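Local coordinates for protein glucose 1-dehydrogenase (Haloferax mediterranei, PDB 2B5W) that catalyses the zinc-dependent oxidation of D-glucose and related aldose sugars to their lactones, using NADP(+) in preference to NAD(+), at residues A3-R8 / E56-L61; V84-R89 / S304-F309; G122-F127 / I352-V357; F147-I152 / E310-T315. The protein carries 1 engineered substitution. All coordinates share one frame; numbering follows the deposited sequence.

Interaction 1: A3-R8 / E56-L61; sequences AIAVKR and EDHLVL
Val6 holds CG1 anti to its carbonyl carbon (chi1 -72°), where it meets both methyls of Leu61, 3.9 Å from Leu61 CD1; the two side chains cross at about a right angle. The other branch, Val6 CG2, runs beside Leu59 and touches Leu59 CB at 3.9 Å. An alanine at Val6 would lose both methyls and would probably leave a gap between Leu59 and Leu61. Strands 3-7 and 58-60 are the middle strand and one edge strand of a small three-stranded antiparallel sheet. Val6 and Leu59 form a hydrogen-bonded pair: Val6 N reaches Leu59 O at 2.9 Å, and Leu59 N returns to Val6 O. Leu61 N adds a bond to Ile4 O at 3.0 Å. On the sheet face of Ala5 and Val60, Ala3 CB packs against Val60 CG2, and His58 CD2 lies 3.9 Å from Ala5 CB. Asp57 OD1 accepts from His58 ND1 at 2.9 Å, in the plane of the ring, which fixes its rotation; His58 NE2 bonds to Lys18 and the ring stacks on His121. Backbone bonds thus fix the strand pairing, the face of Val6 and Leu59 packs through apolar groups, and the carboxylate would probably favour a proton on His58 ND1.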
# COMPACT_ATOMS: atom_id res chain seq x y z
N ALA A 3 -18.62 18.12 32.87
CA ALA A 3 -18.14 17.51 31.62
C ALA A 3 -18.81 18.21 30.44
O ALA A 3 -19.86 18.84 30.58
CB ALA A 3 -18.45 16.06 31.60
N ILE A 4 -18.20 18.12 29.26
CA ILE A 4 -18.72 18.71 28.04
C ILE A 4 -19.19 17.57 27.16
O ILE A 4 -18.43 16.65 26.87
CB ILE A 4 -17.63 19.55 27.31
CG1 ILE A 4 -17.07 20.65 28.23
CG2 ILE A 4 -18.20 20.13 26.04
CD1 ILE A 4 -18.07 21.62 28.76
N ALA A 5 -20.46 17.62 26.76
CA ALA A 5 -21.10 16.49 26.09
C ALA A 5 -21.99 16.94 24.94
O ALA A 5 -22.40 18.10 24.89
CB ALA A 5 -21.92 15.71 27.07
N VAL A 6 -22.25 16.02 24.01
CA VAL A 6 -23.33 16.23 23.02
C VAL A 6 -24.54 15.40 23.52
O VAL A 6 -24.40 14.30 24.06
CB VAL A 6 -22.91 15.82 21.59
CG1 VAL A 6 -21.91 16.83 21.01
CG2 VAL A 6 -22.34 14.41 21.54
N LYS A 7 -25.73 15.98 23.39
CA LYS A 7 -26.97 15.31 23.77
C LYS A 7 -27.86 15.20 22.54
O LYS A 7 -27.71 15.96 21.56
CB LYS A 7 -27.72 16.14 24.82
CG LYS A 7 -27.35 15.90 26.28
CD LYS A 7 -27.65 17.17 27.09
CE LYS A 7 -28.14 16.90 28.50
NZ LYS A 7 -28.42 18.21 29.21
N ARG A 8 -28.78 14.23 22.58
CA ARG A 8 -29.82 14.16 21.55
C ARG A 8 -30.64 15.44 21.59
O ARG A 8 -31.12 15.85 22.66
CB ARG A 8 -30.74 12.97 21.81
CG ARG A 8 -30.04 11.62 21.61
CD ARG A 8 -30.94 10.43 21.94
NE ARG A 8 -30.27 9.14 21.74
CZ ARG A 8 -30.85 7.95 21.96
NH1 ARG A 8 -32.11 7.87 22.40
NH2 ARG A 8 -30.24 6.77 21.78
N GLU A 56 -27.25 5.43 27.30
CA GLU A 56 -26.98 6.75 27.85
C GLU A 56 -27.47 7.83 26.92
O GLU A 56 -27.60 7.64 25.71
CB GLU A 56 -25.49 6.89 28.13
CG GLU A 56 -25.04 5.86 29.16
CD GLU A 56 -23.75 6.21 29.85
OE1 GLU A 56 -23.64 7.35 30.38
OE2 GLU A 56 -22.86 5.32 29.89
N ASP A 57 -27.76 8.99 27.51
CA ASP A 57 -28.44 10.07 26.80
C ASP A 57 -27.51 11.18 26.34
O ASP A 57 -27.97 12.25 25.92
CB ASP A 57 -29.58 10.66 27.66
CG ASP A 57 -29.10 11.40 28.91
OD1 ASP A 57 -27.88 11.62 29.11
OD2 ASP A 57 -29.90 11.81 29.77
N HIS A 58 -26.21 10.90 26.36
CA HIS A 58 -25.21 11.89 25.95
C HIS A 58 -23.92 11.16 25.62
O HIS A 58 -23.77 9.97 25.93
CB HIS A 58 -24.97 12.89 27.09
CG HIS A 58 -24.29 12.29 28.28
ND1 HIS A 58 -24.96 11.56 29.24
CD2 HIS A 58 -22.98 12.27 28.65
CE1 HIS A 58 -24.11 11.14 30.16
NE2 HIS A 58 -22.90 11.57 29.82
N LEU A 59 -22.99 11.90 25.03
CA LEU A 59 -21.63 11.44 24.83
C LEU A 59 -20.69 12.56 25.30
O LEU A 59 -20.73 13.66 24.76
CB LEU A 59 -21.38 11.14 23.37
CG LEU A 59 -19.92 10.83 22.98
CD1 LEU A 59 -19.48 9.55 23.64
CD2 LEU A 59 -19.81 10.73 21.51
N VAL A 60 -19.88 12.27 26.30
CA VAL A 60 -18.83 13.23 26.70
C VAL A 60 -17.81 13.27 25.57
O VAL A 60 -17.37 12.20 25.09
CB VAL A 60 -18.16 12.82 28.01
CG1 VAL A 60 -16.96 13.71 28.30
CG2 VAL A 60 -19.16 12.89 29.19
N LEU A 61 -17.48 14.47 25.11
CA LEU A 61 -16.58 14.64 24.00
C LEU A 61 -15.11 14.55 24.44
O LEU A 61 -14.83 14.56 25.62
CB LEU A 61 -16.83 15.97 23.33
CG LEU A 61 -18.20 16.18 22.67
CD1 LEU A 61 -18.31 17.65 22.24
CD2 LEU A 61 -18.36 15.25 21.49

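Interaction 2: V84-R89 / S304-F309; sequences VPTVRR and SHVEHF
The start of helix 306-318, just beyond the substrate-binding Asn303, packs against the end of strand 82-85 and the turn that follows it, joining the nucleotide-binding part of the chain to the GroES-like catalytic domain. Phe309 carries the contact. Thr86 CG2 sits over one face of its ring, 4.2 Å from the ring centroid and 18° off the normal, a CH-pi contact displaced toward the rim. Val84 CG1 comes in at the ring edge, near its plane, 3.7 Å from Phe309 CD2. Pro85 O approaches Phe309 CE2 obliquely at 3.5 Å, and this carbonyl has no polar partner in the model. With CG2 anti to its carbonyl carbon, Thr86 turns this methyl to the ring and also to Val306 CG2, 4.0 Å away; OG1 (chi1 65°) instead accepts a bond from Arg89 NH1 at 3.0 Å. The same Arg89 NH1 gives a bond to Arg88 O at 2.8 Å, in the guanidinium plane but above the carbonyl plane; the two bonds tie the guanidinium to the Thr86 hydroxyl and the backbone of Arg88. His305 is the N-cap: its O accepts from Phe309 N, while its own N donates to His308 ND1, in the imidazole plane, at 2.9 Å. Phe309 also touches Glu150, a residue of the catalytic zinc and substrate sites, and Arg88 is salt-bridged to the substrate-binding Glu114. A helix start set against a catalytic-domain strand, close to the active site, fits the two-domain build of zinc-containing alcohol dehydrogenases.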
# COMPACT_ATOMS: atom_id res chain seq x y z
N VAL A 84 -1.03 10.87 28.97
CA VAL A 84 -1.94 10.97 27.85
C VAL A 84 -2.58 9.60 27.65
O VAL A 84 -1.88 8.60 27.47
CB VAL A 84 -1.17 11.39 26.57
CG1 VAL A 84 -2.05 11.30 25.38
CG2 VAL A 84 -0.59 12.80 26.73
N PRO A 85 -3.90 9.53 27.62
CA PRO A 85 -4.58 8.25 27.36
C PRO A 85 -4.67 7.93 25.88
O PRO A 85 -4.91 8.82 25.04
CB PRO A 85 -6.01 8.50 27.92
CG PRO A 85 -6.22 9.96 27.68
CD PRO A 85 -4.86 10.63 27.88
N THR A 86 -4.59 6.64 25.55
CA THR A 86 -4.96 6.20 24.21
C THR A 86 -6.49 6.25 24.12
O THR A 86 -7.19 6.48 25.12
CB THR A 86 -4.47 4.79 23.89
OG1 THR A 86 -5.15 3.88 24.77
CG2 THR A 86 -2.99 4.64 24.13
N VAL A 87 -6.98 6.07 22.92
CA VAL A 87 -8.38 6.28 22.61
C VAL A 87 -9.22 5.01 22.60
O VAL A 87 -10.38 5.03 23.02
CB VAL A 87 -8.48 6.99 21.25
CG1 VAL A 87 -9.93 7.27 20.89
CG2 VAL A 87 -7.72 8.33 21.30
N ARG A 88 -8.66 3.87 22.16
CA ARG A 88 -9.50 2.70 22.01
C ARG A 88 -9.58 1.85 23.24
O ARG A 88 -8.61 1.65 23.96
CB ARG A 88 -9.04 1.86 20.82
CG ARG A 88 -9.42 2.45 19.51
CD ARG A 88 -9.09 1.64 18.28
NE ARG A 88 -9.59 2.30 17.07
CZ ARG A 88 -9.62 1.73 15.87
NH1 ARG A 88 -9.17 0.49 15.72
NH2 ARG A 88 -10.15 2.37 14.84
N ARG A 89 -10.79 1.38 23.48
CA ARG A 89 -11.10 0.49 24.61
C ARG A 89 -11.93 -0.67 24.08
O ARG A 89 -12.61 -0.56 23.05
CB ARG A 89 -11.86 1.25 25.69
CG ARG A 89 -11.09 2.40 26.29
CD ARG A 89 -9.94 2.02 27.20
NE ARG A 89 -9.28 3.18 27.76
CZ ARG A 89 -8.33 3.89 27.13
NH1 ARG A 89 -7.89 3.53 25.95
NH2 ARG A 89 -7.83 4.94 27.70
N SER A 304 -4.02 4.91 16.60
CA SER A 304 -2.62 4.83 16.99
C SER A 304 -2.55 4.14 18.31
O SER A 304 -3.57 4.02 19.02
CB SER A 304 -1.98 6.25 17.06
OG SER A 304 -2.69 7.06 18.01
N HIS A 305 -1.35 3.68 18.69
CA HIS A 305 -1.21 3.00 19.96
C HIS A 305 0.04 3.42 20.69
O HIS A 305 0.70 4.40 20.33
CB HIS A 305 -1.29 1.47 19.79
CG HIS A 305 -1.80 0.77 21.01
ND1 HIS A 305 -2.94 1.17 21.67
CD2 HIS A 305 -1.28 -0.26 21.73
CE1 HIS A 305 -3.13 0.38 22.72
NE2 HIS A 305 -2.13 -0.49 22.78
N VAL A 306 0.31 2.77 21.82
CA VAL A 306 1.27 3.25 22.79
C VAL A 306 2.61 3.64 22.18
O VAL A 306 3.13 4.70 22.49
CB VAL A 306 1.44 2.26 23.95
CG1 VAL A 306 2.62 2.64 24.84
CG2 VAL A 306 0.15 2.21 24.78
N GLU A 307 3.19 2.80 21.33
CA GLU A 307 4.50 3.12 20.75
C GLU A 307 4.47 4.43 19.96
O GLU A 307 5.47 5.13 19.87
CB GLU A 307 4.97 2.00 19.84
CG GLU A 307 5.33 0.72 20.56
CD GLU A 307 5.82 -0.37 19.61
OE1 GLU A 307 6.14 -0.05 18.42
OE2 GLU A 307 5.86 -1.54 20.04
N HIS A 308 3.33 4.71 19.34
CA HIS A 308 3.19 5.93 18.55
C HIS A 308 3.09 7.15 19.43
O HIS A 308 3.58 8.23 19.08
CB HIS A 308 1.95 5.84 17.65
CG HIS A 308 1.92 4.63 16.80
ND1 HIS A 308 0.91 3.68 16.87
CD2 HIS A 308 2.83 4.16 15.91
CE1 HIS A 308 1.20 2.69 16.03
NE2 HIS A 308 2.35 2.97 15.43
N PHE A 309 2.45 7.01 20.58
CA PHE A 309 2.37 8.09 21.57
C PHE A 309 3.77 8.36 22.15
O PHE A 309 4.17 9.50 22.32
CB PHE A 309 1.39 7.77 22.73
CG PHE A 309 -0.08 7.85 22.38
CD1 PHE A 309 -0.66 6.97 21.47
CD2 PHE A 309 -0.90 8.81 22.97
CE1 PHE A 309 -2.00 7.03 21.11
CE2 PHE A 309 -2.28 8.85 22.66
CZ PHE A 309 -2.83 7.99 21.71

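Interaction 3: G122-F127 / I352-V357; sequences GYMSEF and IEFSTV
The loop 122-127 bends through an inverse gamma turn centred on Met124 (phi -79°, psi 66°), and segment 352-357 passes it as strand 349-353 gives way to the C-terminal tail; Glu126 and Phe354 are the nearest pair, 6.0 Å between CA atoms. Phe354 lays its ring against the turn: Phe354 CZ is 3.4 Å from Met124 C, and Met124 CB touches the same rim atom at 3.8 Å. Ser125 O stands over one face, 3.7 Å above the ring plane of Phe354 and offset toward the rim, and is itself bonded to Thr32. Strand 349-353 pairs with strand 27-37 of the mixed sheet of the catalytic domain, so the end of the chain returns to pack on the GroES-like part. An alanine at Phe354 would probably open a gap beside Met124 CB and Ser125 O where the ring now lies. Glu126 CG meets Phe354 CD2 at 4.1 Å, while Glu126 OE1 is hydrogen-bonded to the backbone N of Lys2. Beyond CG the Met124 chain is extended and crosses Ile352 at about a right angle, Met124 SD and CE both 4.0 Å from Ile352 CD1.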
# COMPACT_ATOMS: atom_id res chain seq x y z
N GLY A 122 -15.72 10.33 26.40
CA GLY A 122 -14.39 10.88 26.20
C GLY A 122 -13.81 11.47 27.47
O GLY A 122 -14.15 11.07 28.59
N TYR A 123 -12.93 12.46 27.27
CA TYR A 123 -12.07 12.97 28.31
C TYR A 123 -12.36 14.42 28.75
O TYR A 123 -11.70 14.90 29.68
CB TYR A 123 -10.61 12.89 27.85
CG TYR A 123 -10.17 11.48 27.50
CD1 TYR A 123 -10.25 10.46 28.45
CD2 TYR A 123 -9.69 11.15 26.23
CE1 TYR A 123 -9.87 9.18 28.14
CE2 TYR A 123 -9.34 9.88 25.93
CZ TYR A 123 -9.43 8.89 26.88
OH TYR A 123 -9.07 7.58 26.60
N MET A 124 -13.36 15.07 28.14
CA MET A 124 -13.71 16.43 28.52
C MET A 124 -14.55 16.43 29.79
O MET A 124 -15.74 16.78 29.77
CB MET A 124 -14.45 17.16 27.39
CG MET A 124 -13.55 17.53 26.27
SD MET A 124 -14.39 18.46 25.00
CE MET A 124 -12.99 18.74 23.89
N SER A 125 -13.93 16.03 30.87
CA SER A 125 -14.53 16.01 32.19
C SER A 125 -13.42 16.34 33.16
O SER A 125 -12.25 16.23 32.81
CB SER A 125 -15.17 14.65 32.52
OG SER A 125 -14.27 13.57 32.43
N GLU A 126 -13.75 16.78 34.37
CA GLU A 126 -12.71 17.18 35.29
C GLU A 126 -11.79 16.04 35.69
O GLU A 126 -10.63 16.27 35.98
CB GLU A 126 -13.32 17.87 36.52
CG GLU A 126 -14.00 19.17 36.12
CD GLU A 126 -14.59 19.94 37.28
OE1 GLU A 126 -15.65 19.53 37.80
OE2 GLU A 126 -14.00 20.98 37.65
N PHE A 127 -12.32 14.82 35.71
CA PHE A 127 -11.58 13.60 36.03
C PHE A 127 -11.97 12.49 35.07
O PHE A 127 -13.08 12.47 34.53
CB PHE A 127 -11.83 13.11 37.46
CG PHE A 127 -11.41 14.07 38.51
CD1 PHE A 127 -10.15 14.00 39.11
CD2 PHE A 127 -12.26 15.11 38.86
CE1 PHE A 127 -9.78 14.93 40.06
CE2 PHE A 127 -11.88 16.05 39.80
CZ PHE A 127 -10.65 15.96 40.41
N ILE A 352 -9.48 22.93 25.49
CA ILE A 352 -10.14 23.38 26.70
C ILE A 352 -9.30 22.98 27.90
O ILE A 352 -8.91 21.83 28.04
CB ILE A 352 -11.53 22.76 26.83
CG1 ILE A 352 -12.39 23.19 25.62
CG2 ILE A 352 -12.19 23.19 28.15
CD1 ILE A 352 -13.64 22.37 25.41
N GLU A 353 -9.07 23.93 28.79
CA GLU A 353 -8.32 23.73 30.01
C GLU A 353 -9.28 23.50 31.16
O GLU A 353 -10.03 24.40 31.53
CB GLU A 353 -7.42 24.92 30.30
CG GLU A 353 -6.60 24.75 31.58
CD GLU A 353 -5.53 25.77 31.69
OE1 GLU A 353 -5.81 26.87 32.19
OE2 GLU A 353 -4.38 25.45 31.32
N PHE A 354 -9.20 22.32 31.74
CA PHE A 354 -9.96 21.94 32.93
C PHE A 354 -9.27 22.29 34.25
O PHE A 354 -9.93 22.59 35.26
CB PHE A 354 -10.30 20.45 32.89
CG PHE A 354 -11.37 20.13 31.89
CD1 PHE A 354 -11.08 20.07 30.54
CD2 PHE A 354 -12.67 19.93 32.31
CE1 PHE A 354 -12.09 19.82 29.62
CE2 PHE A 354 -13.67 19.68 31.37
CZ PHE A 354 -13.37 19.64 30.04
N SER A 355 -7.94 22.25 34.24
CA SER A 355 -7.15 22.52 35.43
C SER A 355 -5.70 22.73 35.04
O SER A 355 -5.30 22.40 33.92
CB SER A 355 -7.27 21.37 36.41
OG SER A 355 -6.49 20.23 36.04
N THR A 356 -4.94 23.31 35.96
CA THR A 356 -3.51 23.46 35.82
C THR A 356 -2.80 22.46 36.72
O THR A 356 -3.38 21.89 37.65
CB THR A 356 -3.07 24.89 36.19
OG1 THR A 356 -3.48 25.16 37.52
CG2 THR A 356 -3.80 25.97 35.39
N VAL A 357 -1.52 22.23 36.45
CA VAL A 357 -0.80 21.22 37.20
C VAL A 357 -0.68 21.62 38.68
O VAL A 357 -0.46 22.79 39.00
CB VAL A 357 0.59 20.96 36.59
CG1 VAL A 357 1.34 19.98 37.47
CG2 VAL A 357 0.46 20.40 35.15

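Interaction 4: F147-I152 / E310-T315; sequences FLIEPI and EAATVT. With K (potassium ion), chain F.
Ala312 meets Ile149 and Ile152 where helix 306-318 packs on the first turn of helix 149-164, a helix-helix packing that borders helix 183-194 of the Rossmann-type nucleotide-binding fold. Along the second segment, Glu310 comes first: it turns away from the partner helix, and its carbonyl O accepts a bond from Thr313 OG1 at 2.7 Å, in the carbonyl plane. Ala312 CB then enters between the two isoleucines. Ile152 CG2 presses on Ala312 CB at 3.4 Å, tighter than usual carbon packing, and Ile149 CG2 touches the same methyl at 4.1 Å. In both isoleucines CG2 is anti to the backbone N, which carries this branch to the alanine. The small residue lets the backbones come close, Ile152 CA and Ala312 CA being 5.5 Å apart. Glu150 lies on the same helical turn as the isoleucines, but its CB points away from helix 306-318, and its side chain touches His63 and Glu64 of the zinc site. Next along, Thr313 points CB away from helix 149-164, yet its CG2 still meets the tip of the other isoleucine branch, Ile149 CD1, at 4.2 Å. Thr315 completes the series, its CG2 4.3 Å from Ile152 CG2. Thr315 OG1 is hydrogen-bonded to Glu156 and binds a potassium ion at 2.8 Å.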
# COMPACT_ATOMS: atom_id res chain seq x y z
N PHE A 147 -2.11 17.78 24.83
CA PHE A 147 -3.19 17.45 23.93
C PHE A 147 -2.77 17.27 22.48
O PHE A 147 -3.59 16.88 21.69
CB PHE A 147 -4.33 18.48 24.06
CG PHE A 147 -3.92 19.87 23.69
CD1 PHE A 147 -4.01 20.32 22.37
CD2 PHE A 147 -3.45 20.76 24.65
CE1 PHE A 147 -3.60 21.60 22.05
CE2 PHE A 147 -3.05 22.00 24.32
CZ PHE A 147 -3.13 22.45 23.05
N LEU A 148 -1.53 17.61 22.13
CA LEU A 148 -1.03 17.43 20.78
C LEU A 148 -0.40 16.05 20.61
O LEU A 148 -0.17 15.63 19.48
CB LEU A 148 0.02 18.47 20.43
CG LEU A 148 -0.47 19.91 20.32
CD1 LEU A 148 0.69 20.80 19.94
CD2 LEU A 148 -1.58 20.03 19.34
N ILE A 149 -0.15 15.35 21.71
CA ILE A 149 0.49 14.00 21.61
C ILE A 149 -0.43 13.03 20.85
O ILE A 149 0.04 12.30 19.97
CB ILE A 149 0.86 13.49 22.99
CG1 ILE A 149 1.91 14.37 23.65
CG2 ILE A 149 1.26 12.03 22.95
CD1 ILE A 149 3.18 14.52 22.83
N GLU A 150 -1.73 13.00 21.12
CA GLU A 150 -2.58 12.12 20.35
C GLU A 150 -2.60 12.42 18.86
O GLU A 150 -2.40 11.52 18.05
CB GLU A 150 -4.01 12.02 20.96
CG GLU A 150 -4.85 10.87 20.40
CD GLU A 150 -5.58 11.19 19.13
OE1 GLU A 150 -5.58 12.38 18.71
OE2 GLU A 150 -6.16 10.26 18.49
N PRO A 151 -2.83 13.66 18.41
CA PRO A 151 -2.75 13.93 16.97
C PRO A 151 -1.40 13.59 16.35
O PRO A 151 -1.36 13.05 15.26
CB PRO A 151 -3.03 15.44 16.88
CG PRO A 151 -3.54 15.84 18.13
CD PRO A 151 -3.37 14.79 19.17
N ILE A 152 -0.31 13.93 17.05
CA ILE A 152 1.04 13.56 16.54
C ILE A 152 1.11 12.04 16.35
O ILE A 152 1.64 11.56 15.34
CB ILE A 152 2.17 14.10 17.44
CG1 ILE A 152 2.22 15.64 17.42
CG2 ILE A 152 3.55 13.57 16.94
CD1 ILE A 152 3.12 16.24 18.45
N GLU A 310 4.55 7.31 22.42
CA GLU A 310 5.93 7.51 22.87
C GLU A 310 6.79 8.22 21.82
O GLU A 310 7.51 9.17 22.13
CB GLU A 310 6.57 6.17 23.29
CG GLU A 310 5.98 5.56 24.53
CD GLU A 310 6.55 4.15 24.84
OE1 GLU A 310 7.42 3.66 24.11
OE2 GLU A 310 6.04 3.55 25.78
N ALA A 311 6.66 7.80 20.56
CA ALA A 311 7.39 8.39 19.45
C ALA A 311 7.01 9.85 19.33
O ALA A 311 7.87 10.70 19.11
CB ALA A 311 7.13 7.66 18.18
N ALA A 312 5.72 10.15 19.52
CA ALA A 312 5.25 11.55 19.48
C ALA A 312 5.95 12.45 20.45
O ALA A 312 6.17 13.63 20.15
CB ALA A 312 3.72 11.61 19.72
N THR A 313 6.29 11.97 21.66
CA THR A 313 7.00 12.80 22.62
C THR A 313 8.36 13.26 22.11
O THR A 313 8.78 14.40 22.37
CB THR A 313 7.15 12.20 24.04
OG1 THR A 313 8.06 11.04 24.03
CG2 THR A 313 5.79 11.73 24.56
N VAL A 314 9.08 12.36 21.42
CA VAL A 314 10.36 12.70 20.86
C VAL A 314 10.20 13.68 19.68
O VAL A 314 10.92 14.67 19.59
CB VAL A 314 11.07 11.38 20.42
CG1 VAL A 314 12.37 11.67 19.66
CG2 VAL A 314 11.39 10.52 21.63
N THR A 315 9.24 13.40 18.81
CA THR A 315 8.99 14.28 17.69
C THR A 315 8.59 15.67 18.16
O THR A 315 9.06 16.68 17.64
CB THR A 315 7.93 13.67 16.81
OG1 THR A 315 8.43 12.46 16.22
CG2 THR A 315 7.55 14.63 15.63
K K F . 10.28 11.98 14.14

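In the fold
All four contacts are mainly buried, but interactions 2 and 4 lie nearer the centre of the chain, whereas 1 and 3 sit farther out, with exposed residues at the end of 1. Interactions 2 and 4 share helix 306-318 and meet through Phe309, which touches Ile149. Interactions 1 and 3 join by backbone bonds, Val60 O to Gly122 N and Ile4 N to Met124 O, and the Tyr123 hydroxyl bonds to Thr86 O, tying 3 to 2. Their chemistry differs: paired strands give 1 its hydrogen bonds, while 2, 3 and 4 rest on apolar packing, around a phenylalanine ring in 2 and 3 and between helices in 4.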